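Local coordinates for CalS13 (Micromonospora echinospora, PDB 4ZAS), which probably transfers an amino group, with pyridoxal 5'-phosphate as cofactor, to the keto sugar of a dTDP-linked nucleotide, at residues 43-48 with 278-283; 37-42 with 285-290; 245-250 with 270-275. One frame throughout, in Å; residues are numbered along the deposited sequence.

Contact 1: 43-48 with 278-283; sequences TRVSAV and GAIGLS
Arg-44 NH1 has two acceptors, Ser-283 OG across this contact and, by a long and weak ion pair, Glu-286 one turn further along the same helix. The bond from Arg-44 NH1 to Ser-283 OG is itself weak, 3.4 Å long with an N-H...O angle of 150°. Behind it, Arg-44 CD leans on the same Ser-283 OG at 3.3 Å and passes the carbonyl oxygen of Ala-279. The arginine chain is extended from CG to NE, which carries its head over the last turn of 278-283, at about a right angle to the Leu-282 side chain. There one face of the guanidinium covers the backbone, with Leu-282 C 4.1 Å from its plane and over its centre, while Leu-282 CB sits 3.7 Å from Arg-44 NE. A long, flexible residue suits this partly exposed margin. Deeper in, the side chains shorten. Ala-279 points its methyl at the opposite helix, and Val-48 CG2 meets Ala-279 CB at 4.0 Å. Val-45 has CG1 anti to the backbone N (chi1 167°), leaving CG2 to touch Ile-280 CG1 at 3.7 Å. Alanine at the nearest backbone pair lets the two axes come within 8.7 Å, at 156° between their directions. Val-45 also packs on Val-45 of the second subunit, and Ile-280 on Ile-276 of that subunit, while Val-48 lies beside Leu-54, a dTDP-binding residue. This is close, nearly antiparallel helix packing, with helix 41-49 laid on the long helix 275-305 at the dimer interface of a DegT/DnrJ/EryC1-family aminotransferase.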
loop_
_atom_site.group_PDB
_atom_site.type_symbol
_atom_site.label_atom_id
_atom_site.label_comp_id
_atom_site.label_asym_id
_atom_site.label_seq_id
_atom_site.Cartn_x
_atom_site.Cartn_y
_atom_site.Cartn_z
ATOM N N THR A 43 -15.557 -7.062 -18.832
ATOM C CA THR A 43 -15.901 -8.478 -18.807
ATOM C C THR A 43 -15.015 -9.273 -17.846
ATOM O O THR A 43 -15.491 -10.087 -17.056
ATOM C CB THR A 43 -15.800 -9.068 -20.204
ATOM O OG1 THR A 43 -16.733 -8.390 -21.060
ATOM C CG2 THR A 43 -16.121 -10.539 -20.177
ATOM N N ARG A 44 -13.714 -9.052 -17.949
ATOM C CA ARG A 44 -12.757 -9.748 -17.114
ATOM C C ARG A 44 -12.980 -9.405 -15.630
ATOM O O ARG A 44 -13.031 -10.289 -14.769
ATOM C CB ARG A 44 -11.345 -9.378 -17.564
ATOM C CG ARG A 44 -10.689 -10.403 -18.473
ATOM C CD ARG A 44 -9.203 -10.101 -18.576
ATOM N NE ARG A 44 -8.440 -11.164 -19.227
ATOM C CZ ARG A 44 -8.101 -11.175 -20.513
ATOM N NH1 ARG A 44 -8.452 -10.173 -21.313
ATOM N NH2 ARG A 44 -7.399 -12.188 -20.999
ATOM N N VAL A 45 -13.146 -8.113 -15.358
ATOM C CA VAL A 45 -13.310 -7.583 -14.006
ATOM C C VAL A 45 -14.584 -8.108 -13.407
ATOM O O VAL A 45 -14.644 -8.453 -12.239
ATOM C CB VAL A 45 -13.310 -6.041 -14.010
ATOM C CG1 VAL A 45 -13.805 -5.481 -12.673
ATOM C CG2 VAL A 45 -11.937 -5.532 -14.324
ATOM N N SER A 46 -15.613 -8.157 -14.231
ATOM C CA SER A 46 -16.905 -8.660 -13.817
ATOM C C SER A 46 -16.794 -10.087 -13.318
ATOM O O SER A 46 -17.444 -10.444 -12.348
ATOM C CB SER A 46 -17.893 -8.577 -14.980
ATOM O OG SER A 46 -19.174 -9.001 -14.586
ATOM N N ALA A 47 -15.938 -10.885 -13.948
ATOM C CA ALA A 47 -15.737 -12.285 -13.546
ATOM C C ALA A 47 -15.123 -12.403 -12.147
ATOM O O ALA A 47 -15.522 -13.246 -11.343
ATOM C CB ALA A 47 -14.867 -13.003 -14.557
ATOM N N VAL A 48 -14.147 -11.552 -11.885
ATOM C CA VAL A 48 -13.523 -11.445 -10.586
ATOM C C VAL A 48 -14.544 -11.090 -9.526
ATOM O O VAL A 48 -14.517 -11.641 -8.425
ATOM C CB VAL A 48 -12.417 -10.395 -10.612
ATOM C CG1 VAL A 48 -12.188 -9.811 -9.219
ATOM C CG2 VAL A 48 -11.165 -10.993 -11.170
ATOM N N GLY A 278 -5.141 -7.615 -11.154
ATOM C CA GLY A 278 -4.682 -8.660 -12.038
ATOM C C GLY A 278 -5.555 -8.769 -13.274
ATOM O O GLY A 278 -5.044 -8.935 -14.372
ATOM N N ALA A 279 -6.867 -8.650 -13.108
ATOM C CA ALA A 279 -7.778 -8.765 -14.245
ATOM C C ALA A 279 -7.540 -7.650 -15.286
ATOM O O ALA A 279 -7.414 -7.921 -16.485
ATOM C CB ALA A 279 -9.211 -8.741 -13.763
ATOM N N ILE A 280 -7.444 -6.409 -14.808
ATOM C CA ILE A 280 -7.177 -5.242 -15.644
ATOM C C ILE A 280 -5.838 -5.381 -16.365
ATOM O O ILE A 280 -5.734 -5.134 -17.565
ATOM C CB ILE A 280 -7.232 -3.982 -14.785
ATOM C CG1 ILE A 280 -8.660 -3.821 -14.236
ATOM C CG2 ILE A 280 -6.780 -2.740 -15.575
ATOM C CD1 ILE A 280 -8.764 -2.809 -13.091
ATOM N N GLY A 281 -4.822 -5.803 -15.627
ATOM C CA GLY A 281 -3.509 -6.063 -16.183
ATOM C C GLY A 281 -3.497 -7.071 -17.316
ATOM O O GLY A 281 -2.779 -6.891 -18.297
ATOM N N LEU A 282 -4.249 -8.158 -17.159
ATOM C CA LEU A 282 -4.339 -9.176 -18.195
ATOM C C LEU A 282 -4.975 -8.632 -19.479
ATOM O O LEU A 282 -4.539 -8.977 -20.578
ATOM C CB LEU A 282 -5.131 -10.381 -17.693
ATOM C CG LEU A 282 -4.337 -11.375 -16.863
ATOM C CD1 LEU A 282 -5.279 -12.370 -16.236
ATOM C CD2 LEU A 282 -3.342 -12.076 -17.758
ATOM N N SER A 283 -6.027 -7.824 -19.330
ATOM C CA SER A 283 -6.674 -7.173 -20.466
ATOM C C SER A 283 -5.733 -6.245 -21.193
ATOM O O SER A 283 -5.615 -6.283 -22.422
ATOM C CB SER A 283 -7.894 -6.358 -20.027
ATOM O OG SER A 283 -9.076 -7.121 -20.080
#

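Contact 2: 37-42 with 285-290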
loop_
_atom_site.group_PDB
_atom_site.type_symbol
_atom_site.label_atom_id
_atom_site.label_comp_id
_atom_site.label_asym_id
_atom_site.label_seq_id
_atom_site.Cartn_x
_atom_site.Cartn_y
_atom_site.Cartn_z
ATOM N N MET A 37 -6.920 1.991 -21.096
ATOM C CA MET A 37 -7.776 0.906 -20.643
ATOM C C MET A 37 -8.396 0.199 -21.846
ATOM O O MET A 37 -9.077 0.819 -22.656
ATOM C CB MET A 37 -8.885 1.430 -19.730
ATOM C CG MET A 37 -9.571 0.338 -18.931
ATOM S SD MET A 37 -8.442 -0.336 -17.694
ATOM C CE MET A 37 -8.098 1.126 -16.749
ATOM N N SER A 38 -8.128 -1.091 -21.984
ATOM C CA SER A 38 -8.744 -1.868 -23.037
ATOM C C SER A 38 -10.251 -1.822 -22.829
ATOM O O SER A 38 -10.719 -1.827 -21.691
ATOM C CB SER A 38 -8.218 -3.301 -23.026
ATOM O OG SER A 38 -8.969 -4.116 -23.905
ATOM N N PRO A 39 -11.024 -1.771 -23.915
ATOM C CA PRO A 39 -12.488 -1.762 -23.760
ATOM C C PRO A 39 -13.042 -3.108 -23.277
ATOM O O PRO A 39 -14.222 -3.216 -22.966
ATOM C CB PRO A 39 -12.988 -1.440 -25.174
ATOM C CG PRO A 39 -11.901 -1.957 -26.078
ATOM C CD PRO A 39 -10.610 -1.748 -25.329
ATOM N N ASP A 40 -12.177 -4.115 -23.232
ATOM C CA ASP A 40 -12.551 -5.477 -22.876
ATOM C C ASP A 40 -12.516 -5.741 -21.369
ATOM O O ASP A 40 -12.944 -6.798 -20.903
ATOM C CB ASP A 40 -11.607 -6.456 -23.579
ATOM C CG ASP A 40 -11.762 -6.441 -25.093
ATOM O OD1 ASP A 40 -12.900 -6.253 -25.581
ATOM O OD2 ASP A 40 -10.741 -6.616 -25.796
ATOM N N VAL A 41 -11.993 -4.775 -20.623
ATOM C CA VAL A 41 -11.718 -4.932 -19.200
ATOM C C VAL A 41 -12.963 -5.281 -18.395
ATOM O O VAL A 41 -12.906 -6.122 -17.503
ATOM C CB VAL A 41 -11.062 -3.666 -18.632
ATOM C CG1 VAL A 41 -10.943 -3.760 -17.147
ATOM C CG2 VAL A 41 -9.689 -3.488 -19.209
ATOM N N SER A 42 -14.087 -4.659 -18.730
ATOM C CA SER A 42 -15.301 -4.821 -17.945
ATOM C C SER A 42 -15.692 -6.282 -17.766
ATOM O O SER A 42 -16.066 -6.699 -16.668
ATOM C CB SER A 42 -16.453 -4.058 -18.607
ATOM O OG SER A 42 -17.702 -4.352 -18.000
ATOM N N LEU A 285 -2.565 -6.077 -21.170
ATOM C CA LEU A 285 -1.389 -6.692 -21.777
ATOM C C LEU A 285 -1.629 -6.979 -23.257
ATOM O O LEU A 285 -0.697 -6.946 -24.068
ATOM C CB LEU A 285 -0.994 -7.972 -21.060
ATOM C CG LEU A 285 -0.133 -7.730 -19.828
ATOM C CD1 LEU A 285 0.086 -9.051 -19.100
ATOM C CD2 LEU A 285 1.172 -7.070 -20.159
ATOM N N GLU A 286 -2.886 -7.239 -23.605
ATOM C CA GLU A 286 -3.249 -7.547 -24.983
ATOM C C GLU A 286 -3.133 -6.340 -25.909
ATOM O O GLU A 286 -3.118 -6.502 -27.119
ATOM C CB GLU A 286 -4.684 -8.064 -25.050
ATOM C CG GLU A 286 -4.917 -9.402 -24.394
ATOM C CD GLU A 286 -6.394 -9.763 -24.376
ATOM O OE1 GLU A 286 -7.227 -8.841 -24.217
ATOM O OE2 GLU A 286 -6.726 -10.960 -24.527
ATOM N N ARG A 287 -3.101 -5.131 -25.352
ATOM C CA ARG A 287 -3.115 -3.954 -26.203
ATOM C C ARG A 287 -1.850 -3.106 -26.090
ATOM O O ARG A 287 -1.641 -2.177 -26.869
ATOM C CB ARG A 287 -4.357 -3.118 -25.886
ATOM C CG ARG A 287 -5.613 -3.889 -26.235
ATOM C CD ARG A 287 -6.796 -3.031 -26.586
ATOM N NE ARG A 287 -7.890 -3.863 -27.093
ATOM C CZ ARG A 287 -8.047 -4.232 -28.363
ATOM N NH1 ARG A 287 -7.171 -3.860 -29.287
ATOM N NH2 ARG A 287 -9.084 -4.987 -28.706
ATOM N N VAL A 288 -0.998 -3.420 -25.126
ATOM C CA VAL A 288 0.053 -2.479 -24.778
ATOM C C VAL A 288 1.125 -2.418 -25.865
ATOM O O VAL A 288 1.734 -1.374 -26.045
ATOM C CB VAL A 288 0.659 -2.795 -23.378
ATOM C CG1 VAL A 288 1.408 -4.120 -23.348
ATOM C CG2 VAL A 288 1.530 -1.646 -22.900
ATOM N N ASP A 289 1.345 -3.508 -26.605
ATOM C CA ASP A 289 2.392 -3.509 -27.621
ATOM C C ASP A 289 2.125 -2.458 -28.689
ATOM O O ASP A 289 3.029 -1.719 -29.081
ATOM C CB ASP A 289 2.513 -4.881 -28.267
ATOM C CG ASP A 289 3.128 -5.905 -27.334
ATOM O OD1 ASP A 289 3.335 -5.559 -26.150
ATOM O OD2 ASP A 289 3.397 -7.047 -27.777
ATOM N N GLU A 290 0.875 -2.362 -29.129
ATOM C CA GLU A 290 0.510 -1.351 -30.111
ATOM C C GLU A 290 0.641 0.057 -29.518
ATOM O O GLU A 290 1.055 0.987 -30.212
ATOM C CB GLU A 290 -0.904 -1.595 -30.651
ATOM C CG GLU A 290 -1.472 -0.444 -31.489
ATOM C CD GLU A 290 -0.642 -0.115 -32.747
ATOM O OE1 GLU A 290 0.127 -0.981 -33.233
ATOM O OE2 GLU A 290 -0.770 1.022 -33.255
#
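The guanidinium of Arg-287 is met at its edge, where Ser-38 OG lies in its plane and Asp-40 OD2 near it, whereas Pro-39 CD approaches obliquely, 3.9 Å from Arg-287 NE. The bond from Arg-287 NE to Ser-38 OG is weak, 3.4 Å long and bent to 138°. Asp-40 OD2 and Arg-287 NH2 form a long salt bridge of 3.7 Å; the carboxylate and guanidinium planes are turned 44° apart and OD2 alone comes near the guanidinium, not a flat two-pronged pairing. Asp-40 is poorly ordered, as befits a loose ion pair at the surface. An arginine extended from CG to NE can span the gap, and it probably also eases the nearness of Asp-40 to Glu-286, whose carboxylates are 4.4 Å apart at OD2 and OE1. Ser-38 is the buried member. Ser-38 OG is anti to the backbone N (chi1 171°), between Arg-287 and its own chain, and accepts Asp-40 N in a nearly straight 3.3 Å capping bond. Serine, short and able to accept twice, fits this place, and Pro-39, whose ring restricts phi, suits the first turn. Asn-284 takes the backbone N of Ser-38, tying the segment to helix 275-305 again. Ser-38 to Val-41 makes a type I turn, and the OG bond to the second residue on is an ST turn, a common way of leading a loop into a helix.

Contact 3: 245-250 with 270-275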
loop_
_atom_site.group_PDB
_atom_site.type_symbol
_atom_site.label_atom_id
_atom_site.label_comp_id
_atom_site.label_asym_id
_atom_site.label_seq_id
_atom_site.Cartn_x
_atom_site.Cartn_y
_atom_site.Cartn_z
ATOM N N LEU A 245 7.427 -13.556 0.381
ATOM C CA LEU A 245 7.177 -13.685 1.801
ATOM C C LEU A 245 6.834 -12.356 2.444
ATOM O O LEU A 245 5.819 -12.249 3.141
ATOM C CB LEU A 245 8.405 -14.267 2.510
ATOM C CG LEU A 245 8.358 -15.675 3.082
ATOM C CD1 LEU A 245 9.650 -15.964 3.800
ATOM C CD2 LEU A 245 7.186 -15.781 4.048
ATOM N N ARG A 246 7.699 -11.360 2.256
ATOM C CA ARG A 246 7.498 -10.074 2.912
ATOM C C ARG A 246 6.330 -9.321 2.299
ATOM O O ARG A 246 5.895 -8.297 2.829
ATOM C CB ARG A 246 8.753 -9.220 2.851
ATOM C CG ARG A 246 9.900 -9.823 3.572
ATOM C CD ARG A 246 11.077 -8.886 3.611
ATOM N NE ARG A 246 12.194 -9.497 4.328
ATOM C CZ ARG A 246 13.350 -8.890 4.559
ATOM N NH1 ARG A 246 13.543 -7.657 4.110
ATOM N NH2 ARG A 246 14.305 -9.510 5.236
ATOM N N ARG A 247 5.850 -9.806 1.160
ATOM C CA ARG A 247 4.725 -9.172 0.509
ATOM C C ARG A 247 3.447 -9.331 1.321
ATOM O O ARG A 247 2.575 -8.462 1.287
ATOM C CB ARG A 247 4.527 -9.741 -0.889
ATOM C CG ARG A 247 3.376 -9.105 -1.604
ATOM C CD ARG A 247 3.204 -9.642 -2.983
ATOM N NE ARG A 247 3.018 -11.084 -3.047
ATOM C CZ ARG A 247 2.805 -11.711 -4.201
ATOM N NH1 ARG A 247 2.759 -10.992 -5.323
ATOM N NH2 ARG A 247 2.631 -13.031 -4.245
ATOM N N TRP A 248 3.348 -10.445 2.049
ATOM C CA TRP A 248 2.173 -10.755 2.856
ATOM C C TRP A 248 2.584 -11.077 4.303
ATOM O O TRP A 248 2.476 -12.211 4.773
ATOM C CB TRP A 248 1.383 -11.910 2.199
ATOM C CG TRP A 248 0.190 -12.373 2.995
ATOM C CD1 TRP A 248 0.062 -13.553 3.691
ATOM C CD2 TRP A 248 -1.008 -11.640 3.238
ATOM N NE1 TRP A 248 -1.159 -13.604 4.326
ATOM C CE2 TRP A 248 -1.832 -12.439 4.069
ATOM C CE3 TRP A 248 -1.469 -10.385 2.835
ATOM C CZ2 TRP A 248 -3.090 -12.023 4.494
ATOM C CZ3 TRP A 248 -2.725 -9.977 3.248
ATOM C CH2 TRP A 248 -3.522 -10.793 4.071
ATOM N N LEU A 249 3.064 -10.051 4.999
ATOM C CA LEU A 249 3.316 -10.096 6.447
ATOM C C LEU A 249 4.289 -11.154 6.961
ATOM O O LEU A 249 4.381 -11.354 8.175
ATOM C CB LEU A 249 1.996 -10.256 7.201
ATOM C CG LEU A 249 1.027 -9.117 6.890
ATOM C CD1 LEU A 249 -0.385 -9.605 6.921
ATOM C CD2 LEU A 249 1.218 -7.961 7.864
ATOM N N GLY A 250 5.041 -11.798 6.073
ATOM C CA GLY A 250 5.986 -12.811 6.515
ATOM C C GLY A 250 5.297 -14.113 6.898
ATOM O O GLY A 250 5.837 -14.940 7.636
ATOM N N ARG A 270 1.966 -5.407 3.758
ATOM C CA ARG A 270 0.691 -5.808 3.186
ATOM C C ARG A 270 0.584 -5.089 1.845
ATOM O O ARG A 270 -0.022 -4.019 1.727
ATOM C CB ARG A 270 -0.439 -5.481 4.173
ATOM C CG ARG A 270 -1.863 -5.364 3.662
ATOM C CD ARG A 270 -2.379 -6.581 2.959
ATOM N NE ARG A 270 -3.831 -6.653 3.127
ATOM C CZ ARG A 270 -4.728 -6.495 2.163
ATOM N NH1 ARG A 270 -4.348 -6.248 0.918
ATOM N NH2 ARG A 270 -6.014 -6.588 2.455
ATOM N N PHE A 271 1.218 -5.702 0.847
ATOM C CA PHE A 271 1.511 -5.079 -0.433
ATOM C C PHE A 271 0.905 -5.833 -1.614
ATOM O O PHE A 271 1.167 -5.490 -2.753
ATOM C CB PHE A 271 3.031 -5.002 -0.646
ATOM C CG PHE A 271 3.726 -3.913 0.144
ATOM C CD1 PHE A 271 3.014 -2.868 0.708
ATOM C CD2 PHE A 271 5.113 -3.934 0.299
ATOM C CE1 PHE A 271 3.673 -1.864 1.430
ATOM C CE2 PHE A 271 5.766 -2.940 1.019
ATOM C CZ PHE A 271 5.042 -1.906 1.592
ATOM N N ILE A 272 0.062 -6.822 -1.356
ATOM C CA ILE A 272 -0.457 -7.650 -2.437
ATOM C C ILE A 272 -1.320 -6.848 -3.419
ATOM O O ILE A 272 -1.958 -5.865 -3.045
ATOM C CB ILE A 272 -1.228 -8.850 -1.862
ATOM C CG1 ILE A 272 -2.351 -8.384 -0.942
ATOM C CG2 ILE A 272 -0.290 -9.736 -1.070
ATOM C CD1 ILE A 272 -3.430 -9.417 -0.745
ATOM N N LEU A 273 -1.307 -7.276 -4.680
ATOM C CA LEU A 273 -2.180 -6.742 -5.727
ATOM C C LEU A 273 -3.431 -7.587 -5.750
ATOM O O LEU A 273 -3.333 -8.808 -5.700
ATOM C CB LEU A 273 -1.481 -6.800 -7.092
ATOM C CG LEU A 273 -2.261 -6.332 -8.322
ATOM C CD1 LEU A 273 -2.235 -4.823 -8.400
ATOM C CD2 LEU A 273 -1.725 -6.941 -9.621
ATOM N N ASN A 274 -4.605 -6.984 -5.893
ATOM C CA ASN A 274 -5.807 -7.803 -5.794
ATOM C C ASN A 274 -6.297 -8.292 -7.147
ATOM O O ASN A 274 -5.752 -7.916 -8.193
ATOM C CB ASN A 274 -6.924 -7.060 -5.043
ATOM C CG ASN A 274 -7.475 -5.844 -5.783
ATOM O OD1 ASN A 274 -7.300 -5.655 -7.004
ATOM N ND2 ASN A 274 -8.196 -5.010 -5.022
ATOM N N GLU A 275 -7.315 -9.151 -7.119
ATOM C CA GLU A 275 -7.777 -9.815 -8.328
ATOM C C GLU A 275 -8.279 -8.831 -9.371
ATOM O O GLU A 275 -8.233 -9.106 -10.569
ATOM C CB GLU A 275 -8.876 -10.818 -7.995
ATOM C CG GLU A 275 -8.379 -11.996 -7.210
ATOM C CD GLU A 275 -7.551 -12.904 -8.070
ATOM O OE1 GLU A 275 -8.140 -13.785 -8.727
ATOM O OE2 GLU A 275 -6.314 -12.742 -8.092
#
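Arg-247 O accepts the backbone N of Phe-271 at 3.1 Å, nearly straight at 167°, and this bond, with the meeting of Trp-248 and Arg-270, is the tight part of the contact. Ile-272 CG2 and Phe-271 CB lie beside it. It belongs to a single beta bridge between Trp-248 and Arg-270. Their side chains run together in the same direction, and Arg-270 CD meets the edge of the indole 3.4 Å from Trp-248 CZ3, with ring and guanidinium planes 57° apart. The arginine's polar end works further off: Arg-270 forms a salt bridge with Glu-55, a dTDP-binding residue, and a hydrogen bond to the lysine-bound pyridoxal phosphate of the second subunit. Ile-272 sits between Arg-247 and Trp-248. Its CG1 stands in the crowded position between backbone N and carbonyl carbon (chi1 57°), which leaves Ile-272 CG2 turned to Arg-247 CG at 3.8 Å. A branched residue suits this corner because each arm has its own neighbour. Trp-248 is the partly exposed member, and the contact of Ile-272 CD1 with Trp-248 CZ3, at 4.1 Å, is the looser part. Leu-249 CD1 covers one face of the ring, and Arg-253, a dTDP-binding residue (cation-pi), and His-56 (edge-to-face) also meet it. The contact joins the end of helix 237-247 to the loop before helix 275-305, whose N-cap is Asn-274, while Arg-247, salt-bridged to Glu-64, and Phe-271 reach strand 76-79 and Phe-271 also packs on helix 82-94.

Contacts 1 and 2 hold the same two elements, helix 41-49 with its lead-in and helix 275-305; the centres of the two contacts are about 10 Å apart. Contact 1 is the buried half, with an apolar centre and an arginine at its margin; contact 2 is the surface half, almost wholly polar and weakly bonded. They meet at Arg-44 and Glu-286, and again where Ile-280 packs on Met-37 and Val-41. Contact 3 is also buried but joins different elements, a helix end and a loop, through a backbone bond and arginines whose heads bond beyond the contact, Arg-270 toward the cofactor of the second subunit. It touches contact 1, as Val-48 CG2 lies 3.5 Å from Glu-275 O, but not contact 2.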